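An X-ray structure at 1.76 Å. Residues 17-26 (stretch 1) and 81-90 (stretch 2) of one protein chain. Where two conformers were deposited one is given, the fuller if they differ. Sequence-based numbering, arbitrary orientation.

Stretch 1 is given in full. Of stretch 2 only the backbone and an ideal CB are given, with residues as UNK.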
# COMPACT_ATOMS: atom_id res chain seq x y z
N VAL A 17 -9.13 -12.13 6.78
CA VAL A 17 -7.99 -12.57 7.56
C VAL A 17 -7.27 -11.34 8.16
O VAL A 17 -6.92 -11.34 9.35
CB VAL A 17 -7.05 -13.41 6.73
CG1 VAL A 17 -5.77 -13.70 7.45
CG2 VAL A 17 -7.76 -14.73 6.41
N HIS A 18 -7.09 -10.30 7.35
CA HIS A 18 -6.33 -9.10 7.86
C HIS A 18 -7.09 -8.38 8.94
O HIS A 18 -6.47 -7.96 9.92
CB HIS A 18 -6.01 -8.10 6.75
CG HIS A 18 -5.14 -6.99 7.22
ND1 HIS A 18 -3.81 -7.20 7.55
CD2 HIS A 18 -5.38 -5.67 7.45
CE1 HIS A 18 -3.27 -6.05 7.94
NE2 HIS A 18 -4.20 -5.11 7.87
N TYR A 19 -8.40 -8.27 8.81
CA TYR A 19 -9.26 -7.68 9.81
C TYR A 19 -9.13 -8.41 11.14
O TYR A 19 -8.93 -7.78 12.16
CB TYR A 19 -10.70 -7.72 9.34
CG TYR A 19 -11.71 -7.37 10.39
CD1 TYR A 19 -12.09 -6.03 10.60
CD2 TYR A 19 -12.29 -8.35 11.19
CE1 TYR A 19 -13.00 -5.71 11.58
CE2 TYR A 19 -13.20 -8.04 12.18
CZ TYR A 19 -13.56 -6.71 12.37
OH TYR A 19 -14.49 -6.41 13.35
N ILE A 20 -9.18 -9.74 11.11
CA ILE A 20 -9.01 -10.55 12.33
C ILE A 20 -7.62 -10.39 12.90
O ILE A 20 -7.46 -10.24 14.11
CB ILE A 20 -9.32 -12.03 12.05
CG1 ILE A 20 -10.83 -12.14 11.76
CG2 ILE A 20 -8.85 -12.92 13.19
CD1 ILE A 20 -11.24 -13.36 10.98
N HIS A 21 -6.59 -10.43 12.03
CA HIS A 21 -5.24 -10.24 12.47
C HIS A 21 -5.15 -8.93 13.22
O HIS A 21 -4.45 -8.83 14.26
CB HIS A 21 -4.25 -10.16 11.29
CG HIS A 21 -3.92 -11.48 10.68
ND1 HIS A 21 -3.23 -11.57 9.49
CD2 HIS A 21 -4.12 -12.75 11.11
CE1 HIS A 21 -3.00 -12.85 9.21
NE2 HIS A 21 -3.56 -13.58 10.16
N THR A 22 -5.77 -7.87 12.67
CA THR A 22 -5.78 -6.55 13.35
C THR A 22 -6.37 -6.58 14.77
O THR A 22 -5.79 -6.00 15.74
CB THR A 22 -6.49 -5.52 12.41
OG1 THR A 22 -5.60 -5.40 11.26
CG2 THR A 22 -6.62 -4.25 13.03
N GLU A 23 -7.52 -7.21 14.91
CA GLU A 23 -8.16 -7.41 16.24
C GLU A 23 -7.28 -8.19 17.21
O GLU A 23 -7.24 -7.85 18.36
CB GLU A 23 -9.51 -8.08 16.12
CG GLU A 23 -10.50 -7.30 15.27
CD GLU A 23 -10.88 -5.96 15.89
OE1 GLU A 23 -11.92 -5.91 16.56
OE2 GLU A 23 -10.16 -4.95 15.70
N ILE A 24 -6.54 -9.14 16.69
CA ILE A 24 -5.60 -9.94 17.44
C ILE A 24 -4.35 -9.16 17.90
O ILE A 24 -4.05 -9.08 19.09
CB ILE A 24 -5.16 -11.17 16.67
CG1 ILE A 24 -6.34 -12.05 16.47
CG2 ILE A 24 -3.99 -11.83 17.43
CD1 ILE A 24 -6.10 -13.16 15.49
N VAL A 25 -3.70 -8.47 16.98
CA VAL A 25 -2.48 -7.73 17.28
C VAL A 25 -2.75 -6.59 18.24
O VAL A 25 -1.96 -6.35 19.18
CB VAL A 25 -1.80 -7.29 15.97
CG1 VAL A 25 -0.68 -6.29 16.24
CG2 VAL A 25 -1.24 -8.52 15.30
N THR A 26 -3.90 -5.94 18.12
CA THR A 26 -4.27 -4.86 19.05
C THR A 26 -4.81 -5.36 20.40
O THR A 26 -5.01 -4.57 21.31
CB THR A 26 -5.32 -3.89 18.47
OG1 THR A 26 -6.51 -4.60 18.20
CG2 THR A 26 -4.81 -3.29 17.23
N UNK A 81 3.41 -16.68 19.40
CA UNK A 81 2.80 -16.78 18.07
C UNK A 81 2.15 -15.46 17.64
O UNK A 81 2.16 -15.07 16.46
CB UNK A 81 1.76 -17.90 18.05
N UNK A 82 1.54 -14.80 18.59
CA UNK A 82 0.87 -13.55 18.33
C UNK A 82 1.92 -12.41 18.11
O UNK A 82 1.70 -11.54 17.21
CB UNK A 82 -0.07 -13.22 19.49
N UNK A 83 3.00 -12.47 18.87
CA UNK A 83 4.17 -11.57 18.58
C UNK A 83 4.69 -11.76 17.16
O UNK A 83 5.02 -10.79 16.43
CB UNK A 83 5.31 -11.83 19.57
N UNK A 84 4.78 -13.02 16.73
CA UNK A 84 5.32 -13.32 15.39
C UNK A 84 4.34 -12.81 14.32
O UNK A 84 4.79 -12.31 13.25
CB UNK A 84 5.56 -14.82 15.22
N UNK A 85 3.02 -12.91 14.58
CA UNK A 85 2.03 -12.38 13.65
C UNK A 85 2.23 -10.81 13.48
O UNK A 85 2.29 -10.30 12.33
CB UNK A 85 0.62 -12.71 14.16
N UNK A 86 2.28 -10.11 14.58
CA UNK A 86 2.58 -8.65 14.52
C UNK A 86 3.85 -8.37 13.73
O UNK A 86 3.87 -7.51 12.80
CB UNK A 86 2.72 -8.07 15.93
N UNK A 87 4.89 -9.12 13.99
CA UNK A 87 6.23 -8.91 13.35
C UNK A 87 6.10 -9.12 11.85
O UNK A 87 6.57 -8.31 11.02
CB UNK A 87 7.28 -9.86 13.92
N UNK A 88 5.48 -10.20 11.46
CA UNK A 88 5.26 -10.50 10.05
C UNK A 88 4.49 -9.39 9.30
O UNK A 88 4.92 -9.02 8.18
CB UNK A 88 4.50 -11.82 9.93
N UNK A 89 3.42 -8.86 9.90
CA UNK A 89 2.61 -7.89 9.26
C UNK A 89 3.34 -6.55 9.17
O UNK A 89 3.36 -5.92 8.06
CB UNK A 89 1.28 -7.75 10.00
N UNK A 90 3.94 -6.17 10.27
CA UNK A 90 4.70 -4.90 10.33
C UNK A 90 5.89 -4.95 9.36
O UNK A 90 6.20 -3.95 8.68
CB UNK A 90 5.19 -4.63 11.75

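Both stretches are helical, and their N-to-C directions make an angle of 122°, so the second helix crosses the first obliquely. All ten positions of stretch 2 have helical backbone angles, so glycine's freedom is not required, and proline, lacking the backbone N-H, would suit poorly at the positions whose N-H is bonded. What varies is the direction of each CA-to-CB bond.

Position 81 points sideways, with nothing of stretch 1 within 5.5 Å of its ideal CB, so almost any helix-compatible residue would serve. It is Arg-81, whose guanidinium finds hydrogen-bond partners elsewhere in the structure.

Position 82 points toward stretch 1, its ideal CB 4.6 Å from CG2 of Ile-24. That methyl offers no polar partner, so valine, leucine or isoleucine would suit. Ile-82 brings its CG2 to 3.9 Å from CG2 of Ile-24.

Position 83 points away and position 84 is out of reach; polar residues are natural at both. They are Glu-83 and Gln-84, the latter donating a hydrogen bond to position 88, one turn along.

Position 85 points toward stretch 1, with its ideal CB 4.7 Å from CG2 of Val-25. Ile-24 and the ring of His-21 also lie within a side chain's reach, so a branched aliphatic, leucine above all, or methionine could touch several of them. The deposited Leu-85 has chi1 t and chi2 p. CD1 of Leu-85 sits 3.5 Å from the centroid of the His-21 ring, almost on its normal: a CH-pi contact over the face. CD2 of Leu-85 lies 3.9 Å from CG2 of Val-25 and 4.0 Å from CG2 of Ile-24, and also comes near the ring.

Position 86 points sideways, yet its ideal CB is 3.9 Å from CG1 of Val-25. Alanine could fit, as could a longer chain with an apolar stem. Glu-86 lays its methylene against the valine, CG to CG1 of Val-25 at 3.6 Å; its carboxylate makes no hydrogen bond to stretch 1.

Positions 87 and 88 are out of reach and place little demand on side-chain type. Asn-87 and Asp-88 occupy them; OD1 of Asp-88 accepts the bond from NE2 of Gln-84 at 2.8 Å.

Position 89 points toward stretch 1, its ideal CB 5.3 Å from CE1 of His-18. That gap calls for some reach: isoleucine, leucine or methionine. The two branches of Ile-89 separate: CG2 meets the edge of the His-18 ring, 4.0 Å from CE1, and CD1 packs 3.7 Å from CB of His-21.

Position 90 is out of reach, and many residues would do; it is Ala-90.

Stretch 2 (81-90) RIEQLENDIA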
# COMPACT_ATOMS: atom_id res chain seq x y z
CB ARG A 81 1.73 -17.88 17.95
CG ARG A 81 1.08 -17.97 16.60
CD ARG A 81 2.08 -18.50 15.62
NE ARG A 81 1.55 -18.59 14.26
CZ ARG A 81 1.60 -17.60 13.36
NH1 ARG A 81 2.07 -16.39 13.71
NH2 ARG A 81 1.12 -17.77 12.14
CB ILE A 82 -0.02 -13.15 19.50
CG1 ILE A 82 -1.22 -14.16 19.58
CG2 ILE A 82 -0.56 -11.73 19.30
CD1 ILE A 82 -2.07 -14.00 20.82
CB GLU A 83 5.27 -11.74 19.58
CG GLU A 83 4.90 -11.17 20.95
CD GLU A 83 5.74 -11.73 22.08
OE1 GLU A 83 5.26 -11.68 23.24
OE2 GLU A 83 6.87 -12.22 21.81
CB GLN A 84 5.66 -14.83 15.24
CG GLN A 84 6.27 -15.24 13.89
CD GLN A 84 7.73 -14.82 13.68
OE1 GLN A 84 8.61 -15.06 14.54
NE2 GLN A 84 8.01 -14.21 12.51
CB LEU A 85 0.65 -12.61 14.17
CG LEU A 85 -0.52 -12.02 13.38
CD1 LEU A 85 -0.60 -12.53 11.96
CD2 LEU A 85 -1.87 -12.21 14.06
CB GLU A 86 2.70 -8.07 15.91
CG GLU A 86 2.92 -6.54 15.86
CD GLU A 86 3.11 -5.93 17.24
OE1 GLU A 86 2.59 -6.52 18.26
OE2 GLU A 86 3.76 -4.92 17.43
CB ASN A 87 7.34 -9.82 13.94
CG ASN A 87 8.78 -9.42 13.51
OD1 ASN A 87 9.23 -9.72 12.39
ND2 ASN A 87 9.54 -8.79 14.43
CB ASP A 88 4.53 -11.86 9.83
CG ASP A 88 5.39 -13.07 10.20
OD1 ASP A 88 6.63 -12.99 10.43
OD2 ASP A 88 4.75 -14.16 10.33
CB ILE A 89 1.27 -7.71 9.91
CG1 ILE A 89 0.38 -9.02 9.80
CG2 ILE A 89 0.47 -6.62 9.26
CD1 ILE A 89 -0.80 -8.94 10.74
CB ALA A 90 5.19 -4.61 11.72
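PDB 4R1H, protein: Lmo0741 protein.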